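Local coordinates for teicoplanin pseudoaglycone deacetylases Orf2 (Actinoplanes teichomyceticus, PDB 3DFF), which probably removes an acetyl group from the sugar of a teicoplanin pseudoaglycone precursor, acting as a zinc-dependent hydrolase, at residues 203-208 with 268-273; 139-144 with 172-177; 166-171 with 198-203; 27-32 with 84-89; 221-226 with 242-247. All blocks are in the same frame, centred on the assembly; numbering follows the deposited sequence.

Interaction 1. Residues 203-208 with 268-273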
# COMPACT_ATOMS: atom_id res chain seq x y z
N GLY A 203 8.64 17.41 -10.83
CA GLY A 203 7.42 18.16 -11.02
C GLY A 203 6.37 18.09 -9.93
O GLY A 203 5.42 18.87 -9.93
N PHE A 204 6.51 17.12 -9.02
CA PHE A 204 5.59 16.97 -7.89
C PHE A 204 6.26 17.25 -6.55
O PHE A 204 7.44 16.97 -6.38
CB PHE A 204 5.05 15.53 -7.82
CG PHE A 204 4.28 15.11 -9.04
CD1 PHE A 204 2.90 15.39 -9.14
CD2 PHE A 204 4.92 14.44 -10.07
CE1 PHE A 204 2.18 15.00 -10.27
CE2 PHE A 204 4.20 14.05 -11.21
CZ PHE A 204 2.83 14.32 -11.30
N ARG A 205 5.49 17.76 -5.60
CA ARG A 205 5.98 17.94 -4.23
C ARG A 205 4.89 17.82 -3.19
O ARG A 205 3.70 17.93 -3.49
CB ARG A 205 6.72 19.26 -4.08
CG ARG A 205 5.80 20.44 -4.08
CD ARG A 205 6.56 21.70 -3.69
NE ARG A 205 5.66 22.84 -3.74
CZ ARG A 205 4.89 23.23 -2.72
NH1 ARG A 205 4.96 22.60 -1.56
NH2 ARG A 205 4.08 24.26 -2.87
N LEU A 206 5.30 17.55 -1.96
CA LEU A 206 4.35 17.42 -0.87
C LEU A 206 3.97 18.76 -0.29
O LEU A 206 4.83 19.61 -0.06
CB LEU A 206 4.93 16.57 0.26
CG LEU A 206 5.38 15.16 -0.09
CD1 LEU A 206 5.99 14.55 1.15
CD2 LEU A 206 4.18 14.39 -0.56
N GLY A 207 2.68 18.93 -0.01
CA GLY A 207 2.24 20.09 0.76
C GLY A 207 2.40 19.81 2.24
O GLY A 207 3.04 18.82 2.64
N SER A 208 1.81 20.68 3.05
CA SER A 208 1.82 20.52 4.50
C SER A 208 1.06 19.27 4.95
O SER A 208 -0.02 18.96 4.42
CB SER A 208 1.25 21.76 5.18
OG SER A 208 1.94 22.92 4.74
N VAL A 268 1.13 18.33 -4.76
CA VAL A 268 0.88 19.46 -5.64
C VAL A 268 2.00 19.57 -6.66
O VAL A 268 3.02 18.87 -6.57
CB VAL A 268 0.70 20.76 -4.81
CG1 VAL A 268 -0.45 20.60 -3.80
CG2 VAL A 268 2.02 21.13 -4.11
N ARG A 269 1.82 20.43 -7.66
CA ARG A 269 2.86 20.64 -8.65
C ARG A 269 3.93 21.59 -8.12
O ARG A 269 3.62 22.60 -7.44
CB ARG A 269 2.26 21.17 -9.96
CG ARG A 269 1.30 20.19 -10.61
CD ARG A 269 2.04 18.95 -11.12
NE ARG A 269 2.94 19.30 -12.21
CZ ARG A 269 3.77 18.47 -12.83
NH1 ARG A 269 3.85 17.19 -12.48
NH2 ARG A 269 4.53 18.91 -13.81
N SER A 270 5.18 21.26 -8.42
CA SER A 270 6.31 22.08 -8.04
C SER A 270 6.25 23.43 -8.75
O SER A 270 5.65 23.52 -9.83
CB SER A 270 7.61 21.38 -8.41
OG SER A 270 7.74 20.17 -7.69
N ASP A 271 6.86 24.45 -8.17
CA ASP A 271 7.05 25.70 -8.90
C ASP A 271 7.91 25.50 -10.14
O ASP A 271 8.81 24.65 -10.16
CB ASP A 271 7.59 26.81 -7.98
CG ASP A 271 6.61 27.19 -6.88
OD1 ASP A 271 5.42 26.83 -6.97
OD2 ASP A 271 7.02 27.86 -5.91
N ASP A 272 7.60 26.26 -11.19
CA ASP A 272 8.29 26.16 -12.48
C ASP A 272 8.11 24.82 -13.20
O ASP A 272 8.90 24.48 -14.09
CB ASP A 272 9.78 26.50 -12.30
CG ASP A 272 9.98 27.86 -11.66
OD1 ASP A 272 9.45 28.85 -12.20
OD2 ASP A 272 10.65 27.93 -10.61
N SER A 273 7.09 24.07 -12.84
CA SER A 273 6.86 22.76 -13.45
C SER A 273 5.56 22.73 -14.26
O SER A 273 4.78 23.68 -14.24
CB SER A 273 6.87 21.65 -12.40
OG SER A 273 5.62 21.55 -11.74
O HOH W 1 9.79 18.66 -8.65
O HOH W 2 4.48 24.43 -5.59
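Three residues converge on the carbonyl oxygen of Gly203, where strand 204-211 at the edge of the main sheet begins and its antiparallel neighbour 263-269 ends. Ser270 N gives Gly203 O a hydrogen bond of 2.8 Å, almost straight at hydrogen (173°), with the donor above the carbonyl plane. The guanidinium of Arg269 turns a face to the same oxygen, with CZ 3.4 Å from Gly203 O, close enough for electrostatic attraction but with no N-H aimed at it. Ser273 OG, which donates to Ser270 O, lies 3.2 Å from Gly203 O. Glycine suits this site: at phi 97° a CB would press on the preceding carbonyl oxygen and on Arg269 NH2. Further along, Arg205 and Val268 form a hydrogen-bonded pair: Arg205 N to Val268 O and Val268 N to Arg205 O are each 2.9 Å. Their side chains share one face of the sheet, where the extended Arg205 lays its guanidinium over Val268 CG2, 3.8 Å from CZ. Phe204 and Arg269 make the non-hydrogen-bonded pair. Bends at chi2 and chi3 fold Arg269 back over the Phe204 ring in a cation-pi contact; the guanidinium plane stands 87° to the ring, and NH1 is the atom over the face, 3.3 Å from Phe204 CZ. His176 of helix 162-178 meets the same ring edge-to-face. A water bridges Gly203 N, from which it accepts at 2.8 Å, and Ser270 OG.

Interaction 2. Residues 139-144 with 172-177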
# COMPACT_ATOMS: atom_id res chain seq x y z
N ASP A 139 -3.97 1.47 -16.04
CA ASP A 139 -5.05 0.88 -15.26
C ASP A 139 -5.69 1.88 -14.30
O ASP A 139 -6.92 1.91 -14.14
CB ASP A 139 -4.57 -0.37 -14.52
CG ASP A 139 -4.48 -1.58 -15.43
OD1 ASP A 139 -4.36 -1.40 -16.66
OD2 ASP A 139 -4.56 -2.71 -14.93
N ILE A 140 -4.88 2.71 -13.66
CA ILE A 140 -5.43 3.73 -12.76
C ILE A 140 -6.26 4.74 -13.54
O ILE A 140 -7.33 5.13 -13.06
CB ILE A 140 -4.35 4.42 -11.90
CG1 ILE A 140 -3.67 3.41 -10.98
CG2 ILE A 140 -4.98 5.55 -11.06
CD1 ILE A 140 -2.38 3.96 -10.33
N ARG A 141 -5.78 5.14 -14.72
CA ARG A 141 -6.55 6.06 -15.57
C ARG A 141 -7.91 5.48 -15.93
O ARG A 141 -8.93 6.18 -15.85
CB ARG A 141 -5.77 6.42 -16.83
CG ARG A 141 -4.81 7.60 -16.61
CD ARG A 141 -4.25 8.14 -17.91
NE ARG A 141 -3.44 7.13 -18.59
CZ ARG A 141 -2.14 6.94 -18.35
NH1 ARG A 141 -1.48 7.70 -17.49
NH2 ARG A 141 -1.49 5.99 -19.00
N SER A 142 -7.94 4.19 -16.25
CA SER A 142 -9.18 3.50 -16.57
C SER A 142 -10.13 3.50 -15.39
O SER A 142 -11.32 3.78 -15.54
CB SER A 142 -8.89 2.07 -17.05
OG SER A 142 -8.12 2.11 -18.23
N ILE A 143 -9.60 3.22 -14.19
CA ILE A 143 -10.41 3.19 -12.99
C ILE A 143 -10.93 4.58 -12.62
O ILE A 143 -12.07 4.73 -12.19
CB ILE A 143 -9.64 2.52 -11.82
CG1 ILE A 143 -9.42 1.04 -12.12
CG2 ILE A 143 -10.38 2.67 -10.50
CD1 ILE A 143 -8.26 0.43 -11.37
N ILE A 144 -10.10 5.60 -12.81
CA ILE A 144 -10.53 6.99 -12.61
C ILE A 144 -11.72 7.30 -13.53
O ILE A 144 -12.69 7.91 -13.09
CB ILE A 144 -9.39 8.00 -12.80
CG1 ILE A 144 -8.42 7.95 -11.62
CG2 ILE A 144 -9.92 9.43 -12.93
CD1 ILE A 144 -7.10 8.64 -11.90
N LEU A 172 0.48 9.26 -9.28
CA LEU A 172 0.80 10.68 -9.49
C LEU A 172 0.61 11.03 -10.97
O LEU A 172 -0.03 12.04 -11.30
CB LEU A 172 2.21 11.01 -9.03
CG LEU A 172 2.40 10.94 -7.51
CD1 LEU A 172 3.85 11.33 -7.17
CD2 LEU A 172 1.44 11.82 -6.71
N PHE A 173 1.14 10.19 -11.85
CA PHE A 173 1.02 10.43 -13.28
C PHE A 173 -0.44 10.41 -13.73
O PHE A 173 -0.88 11.31 -14.46
CB PHE A 173 1.85 9.42 -14.10
CG PHE A 173 3.32 9.43 -13.78
CD1 PHE A 173 3.97 10.60 -13.37
CD2 PHE A 173 4.08 8.27 -13.92
CE1 PHE A 173 5.33 10.59 -13.09
CE2 PHE A 173 5.44 8.26 -13.65
CZ PHE A 173 6.07 9.43 -13.22
N ALA A 174 -1.18 9.39 -13.30
CA ALA A 174 -2.57 9.22 -13.72
C ALA A 174 -3.42 10.38 -13.22
O ALA A 174 -4.15 10.98 -14.00
CB ALA A 174 -3.12 7.88 -13.25
N THR A 175 -3.30 10.72 -11.93
CA THR A 175 -4.10 11.81 -11.34
C THR A 175 -3.73 13.16 -11.94
O THR A 175 -4.59 14.05 -12.06
CB THR A 175 -3.98 11.90 -9.78
OG1 THR A 175 -2.60 12.06 -9.40
CG2 THR A 175 -4.62 10.68 -9.10
N HIS A 176 -2.47 13.33 -12.31
CA HIS A 176 -2.04 14.57 -12.94
C HIS A 176 -2.71 14.73 -14.30
O HIS A 176 -3.31 15.78 -14.59
CB HIS A 176 -0.52 14.58 -13.09
CG HIS A 176 0.02 15.83 -13.69
ND1 HIS A 176 1.13 15.85 -14.50
CD2 HIS A 176 -0.40 17.12 -13.59
CE1 HIS A 176 1.39 17.09 -14.87
NE2 HIS A 176 0.47 17.88 -14.33
N GLU A 177 -2.64 13.68 -15.12
CA GLU A 177 -3.24 13.69 -16.45
C GLU A 177 -4.74 13.90 -16.38
O GLU A 177 -5.29 14.65 -17.20
CB GLU A 177 -2.92 12.40 -17.20
CG GLU A 177 -1.46 12.31 -17.63
CD GLU A 177 -1.11 10.97 -18.26
OE1 GLU A 177 -1.96 10.38 -18.96
OE2 GLU A 177 0.05 10.53 -18.05
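Ala174 CB fits between the side chains of Ile140, Arg141 and Ile144 where helices 126-147 and 162-178 pass at 43°, their axes 9.0 Å apart over these turns. Alanine suits the spot, since its single methyl lets the backbones come close. Ile140 has CG2 anti to its backbone N, and this branch lies 3.7 Å from Ala174 CB. Arg141 adds its CG, 3.8 Å from the same methyl, then bends at chi3 (-64°), which places NE. Beyond the bend the guanidinium sits with one face over the Glu177 carboxylate, the two planes only 13° apart. Arg141 NH1 is 3.1 Å from Glu177 OE1, yet the oxygen lies well out of the guanidinium plane: the salt bridge rests on charge alone, with no N-H pointing at the oxygen. Asp138 is the stronger partner of Arg141, through NH2. Thr175 turns its OG1 back to Ala171 O within its own helix, while its CG2 meets Ile144 CD1 at 4.3 Å. Glu177 is exposed, whereas Ile140, Ile144 and Ala174 are buried, which puts the ion pair on the outer side of an apolar seam. Deeper in, Ile140 also touches Ala170 and Ala171, and reaches Tyr41 of strand 37-42; Ile144 rests on Pro149 and Val180 in the loops at the ends of the two helices.

Interaction 3. Residues 166-171 with 198-203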
# COMPACT_ATOMS: atom_id res chain seq x y z
N ALA A 166 6.40 2.19 -7.38
CA ALA A 166 5.68 2.06 -8.67
C ALA A 166 4.22 2.51 -8.55
O ALA A 166 3.71 3.21 -9.43
CB ALA A 166 5.73 0.62 -9.16
N THR A 167 3.56 2.13 -7.46
CA THR A 167 2.16 2.49 -7.23
C THR A 167 2.04 4.00 -7.11
O THR A 167 1.17 4.63 -7.75
CB THR A 167 1.65 1.81 -5.95
OG1 THR A 167 1.67 0.38 -6.15
CG2 THR A 167 0.22 2.26 -5.65
N ARG A 168 2.90 4.58 -6.28
CA ARG A 168 2.84 6.00 -5.99
C ARG A 168 3.06 6.80 -7.26
O ARG A 168 2.26 7.68 -7.59
CB ARG A 168 3.87 6.37 -4.92
CG ARG A 168 3.96 7.89 -4.67
CD ARG A 168 5.29 8.25 -4.02
NE ARG A 168 6.42 7.98 -4.92
CZ ARG A 168 7.67 7.83 -4.52
NH1 ARG A 168 8.00 7.90 -3.22
NH2 ARG A 168 8.62 7.57 -5.41
N ASP A 169 4.12 6.46 -8.00
CA ASP A 169 4.47 7.20 -9.22
C ASP A 169 3.34 7.07 -10.24
O ASP A 169 2.89 8.07 -10.80
CB ASP A 169 5.80 6.71 -9.79
CG ASP A 169 7.00 7.05 -8.90
OD1 ASP A 169 6.84 7.74 -7.86
OD2 ASP A 169 8.13 6.69 -9.26
N ALA A 170 2.86 5.85 -10.47
CA ALA A 170 1.75 5.64 -11.43
C ALA A 170 0.51 6.46 -11.03
O ALA A 170 -0.13 7.07 -11.89
CB ALA A 170 1.39 4.18 -11.50
N ALA A 171 0.18 6.46 -9.75
CA ALA A 171 -0.96 7.27 -9.27
C ALA A 171 -0.75 8.78 -9.49
O ALA A 171 -1.70 9.49 -9.86
CB ALA A 171 -1.27 6.98 -7.79
N VAL A 198 10.85 11.29 1.28
CA VAL A 198 10.77 10.56 0.01
C VAL A 198 11.13 11.46 -1.18
O VAL A 198 11.01 12.68 -1.12
CB VAL A 198 9.37 9.88 -0.24
CG1 VAL A 198 9.11 8.77 0.78
CG2 VAL A 198 8.24 10.90 -0.24
N GLU A 199 11.60 10.83 -2.25
CA GLU A 199 11.92 11.53 -3.48
C GLU A 199 10.78 11.22 -4.46
O GLU A 199 10.57 10.07 -4.84
CB GLU A 199 13.27 11.05 -4.03
CG GLU A 199 13.61 11.49 -5.48
CD GLU A 199 14.54 12.70 -5.56
OE1 GLU A 199 14.50 13.42 -6.60
OE2 GLU A 199 15.31 12.94 -4.60
N LEU A 200 10.05 12.27 -4.85
CA LEU A 200 8.95 12.15 -5.79
C LEU A 200 9.45 12.36 -7.23
O LEU A 200 10.51 12.93 -7.43
CB LEU A 200 7.87 13.19 -5.45
CG LEU A 200 7.18 13.03 -4.09
CD1 LEU A 200 6.17 14.13 -3.87
CD2 LEU A 200 6.50 11.65 -3.94
N PRO A 201 8.67 11.91 -8.23
CA PRO A 201 9.08 12.23 -9.61
C PRO A 201 9.10 13.72 -9.85
O PRO A 201 8.35 14.46 -9.22
CB PRO A 201 7.99 11.57 -10.47
CG PRO A 201 7.32 10.56 -9.57
CD PRO A 201 7.44 11.10 -8.17
N GLN A 202 9.96 14.13 -10.78
CA GLN A 202 10.15 15.55 -11.11
C GLN A 202 8.81 16.21 -11.37
O GLN A 202 7.94 15.64 -12.04
CB GLN A 202 11.08 15.69 -12.32
CG GLN A 202 11.52 17.13 -12.63
CD GLN A 202 12.62 17.67 -11.70
OE1 GLN A 202 12.89 18.88 -11.68
NE2 GLN A 202 13.26 16.78 -10.94
N GLY A 203 8.64 17.41 -10.83
CA GLY A 203 7.42 18.16 -11.02
C GLY A 203 6.37 18.09 -9.93
O GLY A 203 5.42 18.87 -9.93
O HOH W 3 11.52 7.54 -4.81
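Arg168 and Asp169 of helix 162-178 meet the loop 198-203 that leads into edge strand 204-211. The CB of Arg168 points toward the loop, and CG is carried out anti to the backbone N (chi1 174°). The first atom to touch is CD, 3.6 Å from Leu200 CD2, where the two side chains cross at about a right angle. A bend at chi3 (65°) then places NE, which stays against that methyl but gives its hydrogen to Asp169 OD1 at 3.0 Å. CZ is near both Glu199 O and Leu200 CD2, which lies over one face of the guanidinium. At the tip, NH1 lies 3.8 Å from Val198 CB and donates to Ala156 O, whereas NH2 also bonds Asp169 OD1, again at 3.0 Å. This salt bridge is a side-on grip of two nitrogens on one oxygen, nearly in the guanidinium plane. Arg168 NH2 is 3.2 Å from Glu199 O but not aligned for a hydrogen bond; a water that accepts from NH2 and donates to Glu199 O at 2.7 Å makes the link instead. Asp169 OD1 in turn rests on the rigid Pro201 ring, 3.3 Å from CG. The contact begins one turn after zinc ligand His164. Arginine suits it: the buried cation meets a carboxylate and a water at its edge and a carbonyl through NH1. The salt bridge stays within the helix, probably balancing the charge, while packing and the water reach the loop.

Interaction 4. Residues 27-32 with 84-89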
# COMPACT_ATOMS: atom_id res chain seq x y z
N GLY A 27 -8.98 6.45 8.31
CA GLY A 27 -9.46 7.38 7.27
C GLY A 27 -10.52 6.80 6.35
O GLY A 27 -11.54 7.46 6.05
N LEU A 28 -10.30 5.57 5.90
CA LEU A 28 -11.27 4.89 5.05
C LEU A 28 -12.60 4.67 5.77
O LEU A 28 -13.66 4.92 5.20
CB LEU A 28 -10.72 3.54 4.60
CG LEU A 28 -9.51 3.63 3.66
CD1 LEU A 28 -8.89 2.26 3.50
CD2 LEU A 28 -9.91 4.22 2.30
N ALA A 29 -12.51 4.19 7.01
CA ALA A 29 -13.70 3.90 7.82
C ALA A 29 -14.47 5.20 8.11
O ALA A 29 -15.70 5.21 8.06
CB ALA A 29 -13.29 3.22 9.11
N GLN A 30 -13.73 6.27 8.40
CA GLN A 30 -14.31 7.60 8.62
C GLN A 30 -15.10 8.05 7.40
O GLN A 30 -16.26 8.48 7.52
CB GLN A 30 -13.23 8.63 8.96
CG GLN A 30 -13.72 10.08 9.13
CD GLN A 30 -14.40 10.34 10.47
OE1 GLN A 30 -14.56 9.43 11.29
NE2 GLN A 30 -14.80 11.58 10.70
N ALA A 31 -14.47 7.95 6.23
CA ALA A 31 -15.04 8.41 4.97
C ALA A 31 -16.35 7.69 4.68
O ALA A 31 -17.30 8.30 4.17
CB ALA A 31 -14.04 8.21 3.84
N ALA A 32 -16.41 6.40 5.01
CA ALA A 32 -17.60 5.58 4.76
C ALA A 32 -18.75 5.98 5.69
O ALA A 32 -19.90 6.09 5.24
CB ALA A 32 -17.28 4.11 4.91
N ASP A 84 -14.39 -5.24 4.05
CA ASP A 84 -15.79 -5.47 4.50
C ASP A 84 -15.96 -4.99 5.95
O ASP A 84 -16.98 -4.38 6.29
CB ASP A 84 -16.17 -6.95 4.43
CG ASP A 84 -16.50 -7.44 3.03
OD1 ASP A 84 -16.58 -6.65 2.08
OD2 ASP A 84 -16.70 -8.68 2.90
N HIS A 85 -14.95 -5.23 6.79
CA HIS A 85 -15.04 -4.79 8.19
C HIS A 85 -15.08 -3.28 8.33
O HIS A 85 -15.77 -2.76 9.23
CB HIS A 85 -13.91 -5.38 9.04
CG HIS A 85 -14.17 -5.31 10.51
ND1 HIS A 85 -15.04 -6.17 11.15
CD2 HIS A 85 -13.70 -4.47 11.46
CE1 HIS A 85 -15.09 -5.86 12.44
NE2 HIS A 85 -14.28 -4.84 12.65
N LEU A 86 -14.35 -2.57 7.46
CA LEU A 86 -14.36 -1.10 7.39
C LEU A 86 -15.60 -0.57 6.66
O LEU A 86 -15.80 0.65 6.54
CB LEU A 86 -13.10 -0.56 6.70
CG LEU A 86 -11.77 -0.89 7.37
CD1 LEU A 86 -10.62 -0.31 6.55
CD2 LEU A 86 -11.75 -0.31 8.78
N ARG A 87 -16.39 -1.52 6.16
CA ARG A 87 -17.60 -1.28 5.38
C ARG A 87 -17.31 -0.54 4.07
O ARG A 87 -18.05 0.34 3.65
CB ARG A 87 -18.70 -0.63 6.25
CG ARG A 87 -18.85 -1.33 7.61
CD ARG A 87 -19.94 -0.69 8.46
NE ARG A 87 -21.25 -1.27 8.14
CZ ARG A 87 -21.99 -1.97 9.00
NH1 ARG A 87 -21.57 -2.16 10.25
NH2 ARG A 87 -23.16 -2.46 8.62
N VAL A 88 -16.20 -0.91 3.43
CA VAL A 88 -15.78 -0.28 2.16
C VAL A 88 -15.57 -1.31 1.02
O VAL A 88 -15.35 -2.49 1.29
CB VAL A 88 -14.50 0.62 2.32
CG1 VAL A 88 -14.67 1.66 3.42
CG2 VAL A 88 -13.28 -0.24 2.59
N ALA A 89 -15.63 -0.84 -0.22
CA ALA A 89 -15.50 -1.68 -1.44
C ALA A 89 -14.05 -1.97 -1.80
O ALA A 89 -13.15 -1.18 -1.48
CB ALA A 89 -16.19 -0.99 -2.62
O HOH W 4 -17.10 2.65 7.88
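Ala29 and Ala32, one helical turn apart on helix 19-33, receive Leu86 and Val88 from the chain leaving helix 71-85. The tight side is mainly apolar. Leu86 has CG anti to its carbonyl carbon (chi1 -61°), and from there CD2 lies 3.9 Å from Ala29 CB while CD1 turns to Leu28 CB at 4.3 Å. Val88 sends CG1 to the helix, 3.9 Å from Ala32 CB and 3.8 Å from Leu28 O. The two alanines leave the helix surface shallow, so that the branched residues can approach its backbone; larger side chains come from the loop. The other side is wetter. There the backbones are joined by a water that donates to Ala29 O at 2.9 Å and to Leu86 O at 2.7 Å, and no direct hydrogen bond spans the two segments. Arg87 marks this side: its backbone O nears Ala32 CB, but its long side chain leads away into solvent. Arg87 also ends helix 71-85 in a Schellman motif, with a positive phi (62°) and a bond from Arg87 N to Asp84 O of 2.9 Å. After this turn Val88 points to helix 19-33, and strand 89-92 starts, pairing by its backbone with strand 37-42 through Ala89. Leu28 meanwhile faces Val38, Val40 and Ala12 of the sheet, and helix 216-226 packs against the same two segments, Met218 and Gln221 on Ala29, Ala225 on Leu86.

Interaction 5. Residues 221-226 with 242-247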
# COMPACT_ATOMS: atom_id res chain seq x y z
N GLN A 221 -11.92 -0.07 14.89
CA GLN A 221 -12.37 -0.67 13.64
C GLN A 221 -11.17 -0.94 12.74
O GLN A 221 -11.01 -2.04 12.22
CB GLN A 221 -13.38 0.25 12.96
CG GLN A 221 -14.12 -0.40 11.81
CD GLN A 221 -15.16 0.53 11.23
OE1 GLN A 221 -15.26 1.71 11.60
NE2 GLN A 221 -15.96 -0.00 10.30
N LYS A 222 -10.31 0.07 12.61
CA LYS A 222 -9.05 -0.08 11.87
C LYS A 222 -8.26 -1.29 12.39
O LYS A 222 -7.87 -2.16 11.61
CB LYS A 222 -8.19 1.17 12.00
CG LYS A 222 -6.84 1.04 11.23
CD LYS A 222 -5.89 2.21 11.52
CE LYS A 222 -4.53 1.96 10.87
NZ LYS A 222 -3.70 3.21 10.76
N PHE A 223 -7.98 -1.32 13.69
CA PHE A 223 -7.16 -2.39 14.26
C PHE A 223 -7.80 -3.77 14.09
O PHE A 223 -7.09 -4.73 13.81
CB PHE A 223 -6.81 -2.10 15.73
CG PHE A 223 -5.80 -0.98 15.93
CD1 PHE A 223 -5.36 -0.19 14.86
CD2 PHE A 223 -5.30 -0.71 17.20
CE1 PHE A 223 -4.43 0.85 15.06
CE2 PHE A 223 -4.38 0.32 17.41
CZ PHE A 223 -3.94 1.10 16.34
N GLN A 224 -9.13 -3.86 14.25
CA GLN A 224 -9.84 -5.12 13.99
C GLN A 224 -9.67 -5.52 12.52
O GLN A 224 -9.49 -6.69 12.21
CB GLN A 224 -11.33 -4.98 14.32
CG GLN A 224 -11.63 -4.98 15.82
CD GLN A 224 -12.99 -4.40 16.15
OE1 GLN A 224 -13.84 -4.21 15.29
NE2 GLN A 224 -13.19 -4.11 17.44
N ALA A 225 -9.72 -4.53 11.63
CA ALA A 225 -9.55 -4.80 10.19
C ALA A 225 -8.14 -5.31 9.88
O ALA A 225 -7.97 -6.29 9.15
CB ALA A 225 -9.88 -3.56 9.36
N VAL A 226 -7.13 -4.65 10.44
CA VAL A 226 -5.76 -5.14 10.31
C VAL A 226 -5.68 -6.62 10.70
O VAL A 226 -5.03 -7.43 10.02
CB VAL A 226 -4.77 -4.29 11.15
CG1 VAL A 226 -3.39 -4.92 11.19
CG2 VAL A 226 -4.70 -2.87 10.61
N ASN A 242 4.06 -6.39 19.09
CA ASN A 242 3.63 -5.07 19.54
C ASN A 242 3.23 -4.10 18.42
O ASN A 242 3.40 -2.89 18.57
CB ASN A 242 4.77 -4.43 20.35
CG ASN A 242 6.01 -4.18 19.50
OD1 ASN A 242 6.15 -4.75 18.42
ND2 ASN A 242 6.91 -3.32 19.99
N LEU A 243 2.72 -4.62 17.30
CA LEU A 243 2.30 -3.74 16.20
C LEU A 243 1.36 -2.63 16.66
O LEU A 243 1.61 -1.46 16.38
CB LEU A 243 1.65 -4.53 15.05
CG LEU A 243 1.10 -3.66 13.90
CD1 LEU A 243 2.21 -3.07 13.02
CD2 LEU A 243 0.08 -4.43 13.05
N PHE A 244 0.29 -2.99 17.35
CA PHE A 244 -0.71 -1.98 17.70
C PHE A 244 -0.14 -0.96 18.70
O PHE A 244 -0.45 0.23 18.61
CB PHE A 244 -2.02 -2.62 18.16
CG PHE A 244 -2.70 -3.41 17.07
CD1 PHE A 244 -2.92 -2.83 15.82
CD2 PHE A 244 -3.09 -4.73 17.27
CE1 PHE A 244 -3.53 -3.54 14.79
CE2 PHE A 244 -3.70 -5.45 16.24
CZ PHE A 244 -3.92 -4.84 14.99
N ASP A 245 0.72 -1.42 19.60
CA ASP A 245 1.42 -0.49 20.50
C ASP A 245 2.29 0.51 19.73
O ASP A 245 2.29 1.70 20.04
CB ASP A 245 2.27 -1.26 21.52
CG ASP A 245 1.44 -1.91 22.59
OD1 ASP A 245 0.21 -1.68 22.63
OD2 ASP A 245 2.02 -2.64 23.41
N ARG A 246 3.01 0.01 18.74
CA ARG A 246 3.88 0.86 17.93
C ARG A 246 3.07 1.82 17.09
O ARG A 246 3.45 2.97 16.94
CB ARG A 246 4.79 0.01 17.05
CG ARG A 246 6.02 -0.50 17.80
CD ARG A 246 6.92 -1.28 16.90
NE ARG A 246 6.42 -2.64 16.72
CZ ARG A 246 6.06 -3.17 15.55
NH1 ARG A 246 6.17 -2.47 14.43
NH2 ARG A 246 5.62 -4.42 15.50
N LEU A 247 1.93 1.36 16.56
CA LEU A 247 1.03 2.25 15.83
C LEU A 247 0.42 3.33 16.73
O LEU A 247 0.33 4.48 16.34
CB LEU A 247 -0.06 1.45 15.12
CG LEU A 247 0.41 0.48 14.02
CD1 LEU A 247 -0.82 -0.16 13.38
CD2 LEU A 247 1.27 1.15 12.96
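Phe223 and Phe244 stack between helices 216-226 and 243-254, which run roughly antiparallel (144°) with axes 11.8 Å apart, a wide gap that the two rings fill. The aromatic contact is an offset stack: centroids are 4.5 Å apart and the planes tilt by 22°. Phe244 CD1 lies over one face of the Phe223 ring, 3.4 Å from CG, while Phe223 CB sits over the Phe244 face in a CH-pi contact, 4.1 Å from the centroid. Each side chain has CG anti to its carbonyl carbon (chi1 -64° in Phe244), and the two slide past each other in opposite directions. Tyr260 also meets Phe223 edge-to-face. The aliphatic contacts fill in around the rings. Val226 meets Phe244 tip to tip, CG1 being 3.8 Å from CZ, with CB in the plane of the ring at its edge. The same CG1 is 4.0 Å from Leu243 CD2, and Leu247 lies against the far end of Phe223. Within the second segment, polar bonding is at the helix start, where Asn242 stands at the N-cap position. Its OD1 takes no capping bond but is gripped side-on by Arg246, from NE at 2.7 Å and from NH2 at 3.0 Å. Both donors stand above the carbonyl plane on one face, while OD1 lies in the guanidinium plane; NH2 also bonds Leu236 O. With no hydrogen bond across the two segments, their attachment depends on complementary shape and on burying the two rings.

In the fold
In chain order, interaction 4 closes first; interactions 2 and 3 then interleave, both using helix 162-178, and interaction 1 spans residues that include all of interaction 5. Interactions 1, 2 and 3 form one connected patch: Gly203 belongs to 1 and 3, whose centres are about 12 Å apart, and Phe204 and Arg269 touch helix 162-178, which also carries the zinc ligand His164. Interactions 4 and 5, centres about 15 Å apart, meet through probable hydrogen bonds between His85 and both Gln221 and Gln224. Interactions 2 and 5, centres about 30 Å apart, lie on opposite sides of the chain's centre. Helices thus pack around a mixed sheet of Rossmann-like order, extended at one edge by 263-269 and 204-211.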